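Acyl-coenzyme A oxidase 3 (PDB 5YS9) oxidises acyl-CoA substrates to (2E)-enoyl-CoA with its FAD cofactor, passing the electrons to oxygen to give H2O2 in peroxisomal fatty acid beta-oxidation. Local coordinates at residues I188-P192 against W263-T267; L302-R306 against L404-A409; Q352-L356 against C623-R627. All coordinates share one frame. Residues are numbered along the deposited sequence.

In the fold
The three contacts lie in different parts of the fold: contact 1 in the beta-rich middle domain, contacts 2 and 3 in the helical region that follows it. Centre to centre, contact 1 is 32 Å from contact 2 and 55 Å from contact 3, with contacts 1 and 3 on opposite sides of the chain's centre. Contacts 2 and 3 have centres 31 Å apart, and their segments alternate along the chain: 302-306, 352-356, 404-409, 623-627. R354 in contact 3 hydrogen-bonds FAD directly, whereas the side chains of I264 in contact 1 and R306 in contact 2 are about 9 Å and 11 Å from a bound FAD. Contacts 1 and 3 also touch the second subunit.

Contact 1 of 3, residues I188-P192 against W263-T267; sequences IINTP and WIQFT
I189 lays its CG2 methyl over one face of the F266 ring, a CH-pi contact 4.0 Å from CG2 to the ring centroid and 25° off the ring normal. Both chi1 angles are m (-48° and -52°). The backbone is extended (phi/psi -90/122 at I189, -111/129 at F266), but CA 189 to 191 and CA 264 to 267 run 110° apart. The nearest CA pair is N190 and T267, at 5.0 Å. T191, just past its strand, makes two hydrogen bonds to one residue: T191 N to F266 O, 2.8 Å and 159°, and F266 N to T191 OG1, 2.9 Å and 171°. The second uses chi1 m (-54°), which places OG1 at the ring edge, 3.5 Å from F266 CD1. N190 CA also approaches F266 O at 3.6 Å, a CA-H...O contact. This is an antiparallel strand pairing splaying apart at one end, within the middle-domain sheet, where strand 186-190 also pairs with strand 177-181 and strand 262-272 with strands 198-201 and 245-249.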
loop_
_atom_site.group_PDB
_atom_site.type_symbol
_atom_site.label_atom_id
_atom_site.label_comp_id
_atom_site.label_asym_id
_atom_site.label_seq_id
_atom_site.Cartn_x
_atom_site.Cartn_y
_atom_site.Cartn_z
ATOM N N ILE A 188 -20.722 3.788 -38.687
ATOM C CA ILE A 188 -21.521 4.222 -37.571
ATOM C C ILE A 188 -20.889 3.656 -36.293
ATOM O O ILE A 188 -20.925 2.443 -36.068
ATOM C CB ILE A 188 -22.963 3.718 -37.685
ATOM C CG1 ILE A 188 -23.596 4.210 -39.005
ATOM C CG2 ILE A 188 -23.792 4.193 -36.486
ATOM C CD1 ILE A 188 -25.063 3.782 -39.175
ATOM N N ILE A 189 -20.355 4.551 -35.452
ATOM C CA ILE A 189 -19.827 4.199 -34.139
ATOM C C ILE A 189 -20.929 4.293 -33.075
ATOM O O ILE A 189 -21.545 5.361 -32.908
ATOM C CB ILE A 189 -18.672 5.102 -33.707
ATOM C CG1 ILE A 189 -17.605 5.247 -34.839
ATOM C CG2 ILE A 189 -18.068 4.557 -32.416
ATOM C CD1 ILE A 189 -17.144 3.936 -35.464
ATOM N N ASN A 190 -21.185 3.174 -32.378
ATOM C CA ASN A 190 -22.287 3.105 -31.443
ATOM C C ASN A 190 -21.929 2.370 -30.158
ATOM O O ASN A 190 -21.324 1.287 -30.171
ATOM C CB ASN A 190 -23.564 2.503 -32.073
ATOM C CG ASN A 190 -24.813 2.783 -31.245
ATOM O OD1 ASN A 190 -25.269 3.951 -31.115
ATOM N ND2 ASN A 190 -25.346 1.730 -30.623
ATOM N N THR A 191 -22.355 2.981 -29.056
ATOM C CA THR A 191 -22.277 2.398 -27.733
ATOM C C THR A 191 -23.677 1.759 -27.452
ATOM O O THR A 191 -24.618 2.462 -27.155
ATOM C CB THR A 191 -21.978 3.526 -26.681
ATOM O OG1 THR A 191 -20.804 4.287 -27.036
ATOM C CG2 THR A 191 -21.835 2.931 -25.282
ATOM N N PRO A 192 -23.820 0.426 -27.499
ATOM C CA PRO A 192 -25.197 -0.169 -27.403
ATOM C C PRO A 192 -25.943 -0.094 -26.030
ATOM O O PRO A 192 -27.156 0.009 -25.994
ATOM C CB PRO A 192 -24.975 -1.618 -27.821
ATOM C CG PRO A 192 -23.525 -1.892 -27.443
ATOM C CD PRO A 192 -22.777 -0.601 -27.687
ATOM N N TRP A 263 -15.299 9.587 -19.354
ATOM C CA TRP A 263 -16.125 8.575 -20.000
ATOM C C TRP A 263 -16.619 9.110 -21.315
ATOM O O TRP A 263 -16.778 10.296 -21.433
ATOM C CB TRP A 263 -17.347 8.201 -19.160
ATOM C CG TRP A 263 -18.264 9.311 -18.769
ATOM C CD1 TRP A 263 -18.175 10.030 -17.631
ATOM C CD2 TRP A 263 -19.401 9.813 -19.469
ATOM N NE1 TRP A 263 -19.161 10.955 -17.571
ATOM C CE2 TRP A 263 -19.948 10.847 -18.675
ATOM C CE3 TRP A 263 -20.024 9.496 -20.674
ATOM C CZ2 TRP A 263 -21.088 11.567 -19.039
ATOM C CZ3 TRP A 263 -21.178 10.216 -21.052
ATOM C CH2 TRP A 263 -21.695 11.226 -20.232
ATOM N N ILE A 264 -16.848 8.237 -22.290
ATOM C CA ILE A 264 -17.430 8.619 -23.569
ATOM C C ILE A 264 -18.526 7.628 -24.000
ATOM O O ILE A 264 -18.353 6.419 -23.928
ATOM C CB ILE A 264 -16.381 8.676 -24.711
ATOM C CG1 ILE A 264 -15.030 9.261 -24.224
ATOM C CG2 ILE A 264 -16.937 9.477 -25.898
ATOM C CD1 ILE A 264 -13.926 9.181 -25.273
ATOM N N GLN A 265 -19.635 8.170 -24.486
ATOM C CA GLN A 265 -20.628 7.436 -25.224
ATOM C C GLN A 265 -20.752 8.007 -26.633
ATOM O O GLN A 265 -20.734 9.235 -26.809
ATOM C CB GLN A 265 -21.953 7.556 -24.535
ATOM C CG GLN A 265 -21.904 7.145 -23.062
ATOM C CD GLN A 265 -23.243 7.169 -22.447
ATOM O OE1 GLN A 265 -24.081 7.890 -22.900
ATOM N NE2 GLN A 265 -23.471 6.352 -21.451
ATOM N N PHE A 266 -20.873 7.089 -27.613
ATOM C CA PHE A 266 -21.150 7.386 -29.025
ATOM C C PHE A 266 -22.537 6.895 -29.379
ATOM O O PHE A 266 -22.859 5.749 -29.139
ATOM C CB PHE A 266 -20.185 6.622 -29.923
ATOM C CG PHE A 266 -18.755 6.813 -29.574
ATOM C CD1 PHE A 266 -18.140 5.988 -28.612
ATOM C CD2 PHE A 266 -17.997 7.759 -30.222
ATOM C CE1 PHE A 266 -16.811 6.162 -28.276
ATOM C CE2 PHE A 266 -16.648 7.927 -29.896
ATOM C CZ PHE A 266 -16.070 7.148 -28.909
ATOM N N THR A 267 -23.337 7.738 -29.974
ATOM C CA THR A 267 -24.673 7.354 -30.411
ATOM C C THR A 267 -24.780 7.692 -31.889
ATOM O O THR A 267 -24.787 8.876 -32.282
ATOM C CB THR A 267 -25.755 8.082 -29.599
ATOM O OG1 THR A 267 -25.473 7.941 -28.192
ATOM C CG2 THR A 267 -27.153 7.516 -29.926
#

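Contact 2 of 3, residues L302-R306 against L404-A409; sequences LIGGR and LFASSA
L404 opens this face of helix 404-409, its CB 4.3 Å from I303 CD1. The helix runs 29° from the direction of helix 302-306 (signed crossing angle 29°), with the axes 9.6 Å apart at closest. F405, in register with I303 (CA to CA 5.7 Å), has chi1 t (-176°), which brings its ring against L302, I303 and R306: F405 CE1 is 3.3 Å from L302 CB, and I303 CG1 meets F405 CD1 at the ring edge at 4.0 Å. One ring face receives R306, whose NH1 is 3.2 Å from F405 CE1. A406 and S407 point away; S407 OG instead hydrogen-bonds H557. S408 CA lies 6.2 Å from R306 CA, and S408 CB 3.5 Å from R306 CD. A409 closes the other side of the guanidinium, its CB 3.7 Å from R306 NH1 and over the face opposite F405. An extended R306 (m, t, t through chi3) thus inserts its guanidinium between F405 and A409, in near-parallel helix packing within the C-alpha1 helical domain of the acyl-CoA oxidase fold.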
loop_
_atom_site.group_PDB
_atom_site.type_symbol
_atom_site.label_atom_id
_atom_site.label_comp_id
_atom_site.label_asym_id
_atom_site.label_seq_id
_atom_site.Cartn_x
_atom_site.Cartn_y
_atom_site.Cartn_z
ATOM N N LEU A 302 5.525 -3.583 -28.037
ATOM C CA LEU A 302 5.024 -4.321 -26.887
ATOM C C LEU A 302 6.078 -4.618 -25.846
ATOM O O LEU A 302 5.833 -4.491 -24.663
ATOM C CB LEU A 302 4.372 -5.613 -27.326
ATOM C CG LEU A 302 2.928 -5.417 -27.745
ATOM C CD1 LEU A 302 2.558 -6.492 -28.740
ATOM C CD2 LEU A 302 2.023 -5.467 -26.531
ATOM N N ILE A 303 7.255 -5.012 -26.293
ATOM C CA ILE A 303 8.361 -5.211 -25.387
ATOM C C ILE A 303 8.795 -3.866 -24.849
ATOM O O ILE A 303 9.095 -3.730 -23.679
ATOM C CB ILE A 303 9.525 -5.935 -26.069
ATOM C CG1 ILE A 303 9.161 -7.390 -26.309
ATOM C CG2 ILE A 303 10.775 -5.885 -25.220
ATOM C CD1 ILE A 303 10.044 -8.094 -27.315
ATOM N N GLY A 304 8.808 -2.874 -25.725
ATOM C CA GLY A 304 9.263 -1.549 -25.383
ATOM C C GLY A 304 8.416 -0.920 -24.306
ATOM O O GLY A 304 8.923 -0.239 -23.452
ATOM N N GLY A 305 7.116 -1.141 -24.367
ATOM C CA GLY A 305 6.202 -0.631 -23.375
ATOM C C GLY A 305 6.448 -1.256 -22.031
ATOM O O GLY A 305 6.408 -0.591 -21.018
ATOM N N ARG A 306 6.702 -2.548 -22.025
ATOM C CA ARG A 306 7.040 -3.219 -20.777
ATOM C C ARG A 306 8.427 -2.876 -20.208
ATOM O O ARG A 306 8.576 -2.755 -18.996
ATOM C CB ARG A 306 6.871 -4.722 -20.943
ATOM C CG ARG A 306 5.412 -5.040 -21.042
ATOM C CD ARG A 306 5.166 -6.479 -21.354
ATOM N NE ARG A 306 3.761 -6.792 -21.564
ATOM C CZ ARG A 306 3.348 -7.967 -22.012
ATOM N NH1 ARG A 306 4.236 -8.921 -22.281
ATOM N NH2 ARG A 306 2.052 -8.204 -22.211
ATOM N N LEU A 404 11.178 -13.498 -24.834
ATOM C CA LEU A 404 11.315 -12.091 -24.434
ATOM C C LEU A 404 9.965 -11.386 -24.216
ATOM O O LEU A 404 9.844 -10.818 -23.167
ATOM C CB LEU A 404 12.203 -11.288 -25.380
ATOM C CG LEU A 404 13.597 -10.871 -24.891
ATOM C CD1 LEU A 404 13.526 -9.768 -23.848
ATOM C CD2 LEU A 404 14.389 -12.049 -24.339
ATOM N N PHE A 405 9.020 -11.475 -25.122
ATOM C CA PHE A 405 7.763 -10.849 -24.865
ATOM C C PHE A 405 7.152 -11.495 -23.623
ATOM O O PHE A 405 6.689 -10.810 -22.734
ATOM C CB PHE A 405 6.862 -11.008 -26.085
ATOM C CG PHE A 405 5.556 -10.297 -25.966
ATOM C CD1 PHE A 405 5.510 -8.971 -25.585
ATOM C CD2 PHE A 405 4.374 -10.956 -26.219
ATOM C CE1 PHE A 405 4.305 -8.315 -25.463
ATOM C CE2 PHE A 405 3.166 -10.307 -26.105
ATOM C CZ PHE A 405 3.131 -8.984 -25.726
ATOM N N ALA A 406 7.213 -12.810 -23.534
ATOM C CA ALA A 406 6.596 -13.518 -22.424
ATOM C C ALA A 406 7.183 -13.206 -21.054
ATOM O O ALA A 406 6.465 -13.019 -20.096
ATOM C CB ALA A 406 6.638 -15.010 -22.682
ATOM N N SER A 407 8.501 -13.152 -20.986
ATOM C CA SER A 407 9.238 -12.847 -19.777
ATOM C C SER A 407 8.975 -11.424 -19.349
ATOM O O SER A 407 9.094 -11.071 -18.202
ATOM C CB SER A 407 10.713 -13.063 -20.018
ATOM O OG SER A 407 11.143 -14.192 -19.309
ATOM N N SER A 408 8.631 -10.618 -20.330
ATOM C CA SER A 408 8.304 -9.227 -20.160
ATOM C C SER A 408 7.110 -9.055 -19.264
ATOM O O SER A 408 7.068 -8.152 -18.463
ATOM C CB SER A 408 7.918 -8.664 -21.507
ATOM O OG SER A 408 8.823 -7.682 -21.892
ATOM N N ALA A 409 6.127 -9.918 -19.422
ATOM C CA ALA A 409 4.922 -9.789 -18.651
ATOM C C ALA A 409 5.216 -9.936 -17.180
ATOM O O ALA A 409 4.754 -9.145 -16.391
ATOM C CB ALA A 409 3.903 -10.816 -19.089
#

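Contact 3 of 3, residues Q352-L356 against C623-R627; sequences QRRLL and CKEVR. With FAD (flavin-adenine dinucleotide), chain D.
Apolar packing centres on L356, whose m,t rotamer (chi1 -62°, chi2 180°) carries its methyls to helix 623-627: L356 CD2 lies 4.1 Å from V626 CG1, and L356 CD1 lies 3.7 Å from R627 CB. The same CD1 methyl of L356 also makes a van der Waals contact with the helix backbone, 3.2 Å from C623 O. C623, with chi1 m (-87°), faces the other helix and sets SG 4.0 Å from R353 CG.

The frame is two alpha-helices crossing at 60° (signed 60°), with axes 10.2 Å apart at closest; the nearest CA pair is Q352 and C623, at 6.0 Å. Within the turns, L356 N bonds Q352 O at 2.8 Å and R627 N bonds C623 O at 2.9 Å. The crossing joins a helix of the C-alpha1 region to one of the C-terminal helical region of the acyl-CoA oxidase fold.

Among the polar side chains, Q352 points at the partner helix (chi1 m, chi2 t), with OE1 3.7 Å from C623 CB and NE2 3.4 Å from R627 CG. Their polar ends are met from outside: Q352 NE2 donates to I346 O, R627 forms salt bridges with E30 and D347, and R353, its CA-to-CB bond directed away, still tethers to the partner helix by a hydrogen bond to N620 and forms a salt bridge with E595.

Cofactor binding belongs to the side of helix 352-356 that does not meet helix 623-627. There R354 NH1 donates to FAD O3B at 2.6 Å (N-H...acceptor angle 156°), and R354 NH1 also lies 2.6 Å from FAD O2B, so the guanidinium meets the adenosine ribose. The same FAD is also hydrogen-bonded by R331, Q428 and G432 and, from the second subunit, by T163, S169 and D457.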
loop_
_atom_site.group_PDB
_atom_site.type_symbol
_atom_site.label_atom_id
_atom_site.label_comp_id
_atom_site.label_asym_id
_atom_site.label_seq_id
_atom_site.Cartn_x
_atom_site.Cartn_y
_atom_site.Cartn_z
ATOM N N GLN A 352 18.358 -2.629 8.755
ATOM C CA GLN A 352 19.160 -2.997 7.584
ATOM C C GLN A 352 18.422 -3.996 6.708
ATOM O O GLN A 352 18.351 -3.789 5.505
ATOM C CB GLN A 352 20.539 -3.553 7.991
ATOM C CG GLN A 352 21.470 -2.502 8.643
ATOM C CD GLN A 352 22.778 -3.077 9.151
ATOM O OE1 GLN A 352 23.083 -4.245 8.887
ATOM N NE2 GLN A 352 23.574 -2.251 9.859
ATOM N N ARG A 353 17.809 -5.002 7.310
ATOM C CA ARG A 353 16.989 -5.984 6.608
ATOM C C ARG A 353 15.762 -5.395 5.934
ATOM O O ARG A 353 15.339 -5.856 4.898
ATOM C CB ARG A 353 16.569 -7.108 7.540
ATOM C CG ARG A 353 17.619 -8.170 7.732
ATOM C CD ARG A 353 17.206 -9.126 8.817
ATOM N NE ARG A 353 18.020 -10.320 8.826
ATOM C CZ ARG A 353 17.815 -11.362 8.045
ATOM N NH1 ARG A 353 16.816 -11.363 7.192
ATOM N NH2 ARG A 353 18.605 -12.401 8.128
ATOM N N ARG A 354 15.148 -4.416 6.568
ATOM C CA ARG A 354 14.023 -3.725 5.967
ATOM C C ARG A 354 14.373 -2.967 4.701
ATOM O O ARG A 354 13.605 -2.971 3.766
ATOM C CB ARG A 354 13.407 -2.750 6.954
ATOM C CG ARG A 354 12.827 -3.382 8.192
ATOM C CD ARG A 354 11.459 -2.806 8.472
ATOM N NE ARG A 354 11.486 -1.879 9.582
ATOM C CZ ARG A 354 10.809 -0.747 9.629
ATOM N NH1 ARG A 354 10.911 0.019 10.687
ATOM N NH2 ARG A 354 10.036 -0.394 8.629
ATOM N N LEU A 355 15.505 -2.284 4.685
ATOM C CA LEU A 355 15.815 -1.393 3.585
ATOM C C LEU A 355 16.885 -1.833 2.613
ATOM O O LEU A 355 16.785 -1.583 1.432
ATOM C CB LEU A 355 16.175 -0.012 4.117
ATOM C CG LEU A 355 15.161 0.731 4.972
ATOM C CD1 LEU A 355 15.741 2.058 5.403
ATOM C CD2 LEU A 355 13.858 0.923 4.228
ATOM N N LEU A 356 17.931 -2.473 3.099
ATOM C CA LEU A 356 19.079 -2.745 2.199
ATOM C C LEU A 356 18.773 -3.732 1.043
ATOM O O LEU A 356 19.282 -3.538 -0.058
ATOM C CB LEU A 356 20.314 -3.154 2.979
ATOM C CG LEU A 356 20.815 -2.076 3.940
ATOM C CD1 LEU A 356 22.046 -2.585 4.682
ATOM C CD2 LEU A 356 21.125 -0.737 3.285
ATOM N N CYS A 623 24.049 -7.647 4.565
ATOM C CA CYS A 623 23.461 -6.453 5.160
ATOM C C CYS A 623 24.554 -5.529 5.728
ATOM O O CYS A 623 24.557 -4.361 5.430
ATOM C CB CYS A 623 22.428 -6.815 6.243
ATOM S SG CYS A 623 20.771 -7.072 5.584
ATOM N N LYS A 624 25.472 -6.061 6.539
ATOM C CA LYS A 624 26.509 -5.229 7.153
ATOM C C LYS A 624 27.492 -4.720 6.103
ATOM O O LYS A 624 27.934 -3.588 6.217
ATOM C CB LYS A 624 27.258 -5.941 8.262
ATOM C CG LYS A 624 26.425 -6.391 9.460
ATOM C CD LYS A 624 27.317 -7.065 10.521
ATOM C CE LYS A 624 26.755 -8.377 11.081
ATOM N NZ LYS A 624 25.755 -8.192 12.180
ATOM N N GLU A 625 27.784 -5.499 5.073
ATOM C CA GLU A 625 28.730 -5.055 4.008
ATOM C C GLU A 625 28.166 -3.943 3.129
ATOM O O GLU A 625 28.892 -3.037 2.683
ATOM C CB GLU A 625 29.175 -6.229 3.100
ATOM C CG GLU A 625 30.016 -7.289 3.810
ATOM C CD GLU A 625 31.260 -6.708 4.483
ATOM O OE1 GLU A 625 32.227 -6.388 3.763
ATOM O OE2 GLU A 625 31.265 -6.561 5.730
ATOM N N VAL A 626 26.868 -4.040 2.881
ATOM C CA VAL A 626 26.140 -3.072 2.111
ATOM C C VAL A 626 25.929 -1.796 2.941
ATOM O O VAL A 626 26.202 -0.677 2.453
ATOM C CB VAL A 626 24.857 -3.705 1.551
ATOM C CG1 VAL A 626 23.887 -2.671 1.024
ATOM C CG2 VAL A 626 25.249 -4.666 0.438
ATOM N N ARG A 627 25.525 -1.961 4.196
ATOM C CA ARG A 627 25.364 -0.840 5.091
ATOM C C ARG A 627 26.553 0.094 5.196
ATOM O O ARG A 627 26.371 1.301 5.309
ATOM C CB ARG A 627 25.015 -1.328 6.476
ATOM C CG ARG A 627 24.825 -0.186 7.467
ATOM C CD ARG A 627 26.066 0.029 8.305
ATOM N NE ARG A 627 25.955 1.124 9.240
ATOM C CZ ARG A 627 26.122 2.405 8.914
ATOM N NH1 ARG A 627 26.045 3.324 9.858
ATOM N NH2 ARG A 627 26.366 2.779 7.647
HETATM P PA FAD D . 10.705 6.199 15.442
HETATM O O1A FAD D . 10.274 5.739 16.782
HETATM O O2A FAD D . 11.989 6.910 15.260
HETATM O O5B FAD D . 10.771 5.008 14.413
HETATM C C5B FAD D . 11.083 5.349 13.071
HETATM C C4B FAD D . 11.460 4.092 12.334
HETATM O O4B FAD D . 12.608 3.529 12.952
HETATM C C3B FAD D . 10.335 3.100 12.485
HETATM O O3B FAD D . 10.084 2.460 11.249
HETATM C C2B FAD D . 10.860 2.072 13.439
HETATM O O2B FAD D . 10.360 0.787 13.085
HETATM C C1B FAD D . 12.361 2.181 13.297
HETATM N N9A FAD D . 12.885 1.887 14.631
HETATM C C8A FAD D . 12.832 2.703 15.687
HETATM N N7A FAD D . 13.377 2.107 16.763
HETATM C C5A FAD D . 13.775 0.883 16.402
HETATM C C6A FAD D . 14.421 -0.269 17.055
HETATM N N6A FAD D . 14.772 -0.240 18.353
HETATM N N1A FAD D . 14.652 -1.352 16.306
HETATM C C2A FAD D . 14.312 -1.398 15.014
HETATM N N3A FAD D . 13.724 -0.399 14.355
HETATM C C4A FAD D . 13.437 0.742 14.991
HETATM N N1 FAD D . 1.680 11.735 18.988
HETATM C C2 FAD D . 1.077 12.326 20.029
HETATM O O2 FAD D . 1.667 12.358 21.101
HETATM N N3 FAD D . -0.134 12.861 19.960
HETATM C C4 FAD D . -0.832 12.856 18.847
HETATM O O4 FAD D . -1.943 13.364 18.818
HETATM C C4X FAD D . -0.252 12.236 17.654
HETATM N N5 FAD D . -0.911 12.196 16.496
HETATM C C5X FAD D . -0.355 11.636 15.420
HETATM C C6 FAD D . -1.061 11.637 14.237
HETATM C C7 FAD D . -0.510 11.070 13.117
HETATM C C7M FAD D . -1.285 11.061 11.838
HETATM C C8 FAD D . 0.837 10.471 13.188
HETATM C C8M FAD D . 1.445 9.849 11.975
HETATM C C9 FAD D . 1.541 10.465 14.370
HETATM C C9A FAD D . 0.995 11.036 15.495
HETATM N N10 FAD D . 1.699 11.044 16.709
HETATM C C10 FAD D . 1.088 11.657 17.796
HETATM C "C1'" FAD D . 3.044 10.482 16.849
HETATM C "C2'" FAD D . 3.131 8.964 16.680
HETATM O "O2'" FAD D . 2.749 8.312 17.885
HETATM C "C3'" FAD D . 4.550 8.549 16.285
HETATM O "O3'" FAD D . 4.684 8.759 14.895
HETATM C "C4'" FAD D . 4.902 7.095 16.552
HETATM O "O4'" FAD D . 4.332 6.710 17.795
HETATM C "C5'" FAD D . 6.399 6.870 16.694
HETATM O "O5'" FAD D . 7.124 6.833 15.475
HETATM P P FAD D . 8.363 7.811 15.260
HETATM O O1P FAD D . 8.046 8.783 14.189
HETATM O O2P FAD D . 8.769 8.320 16.585
HETATM O O3P FAD D . 9.529 6.930 14.648
#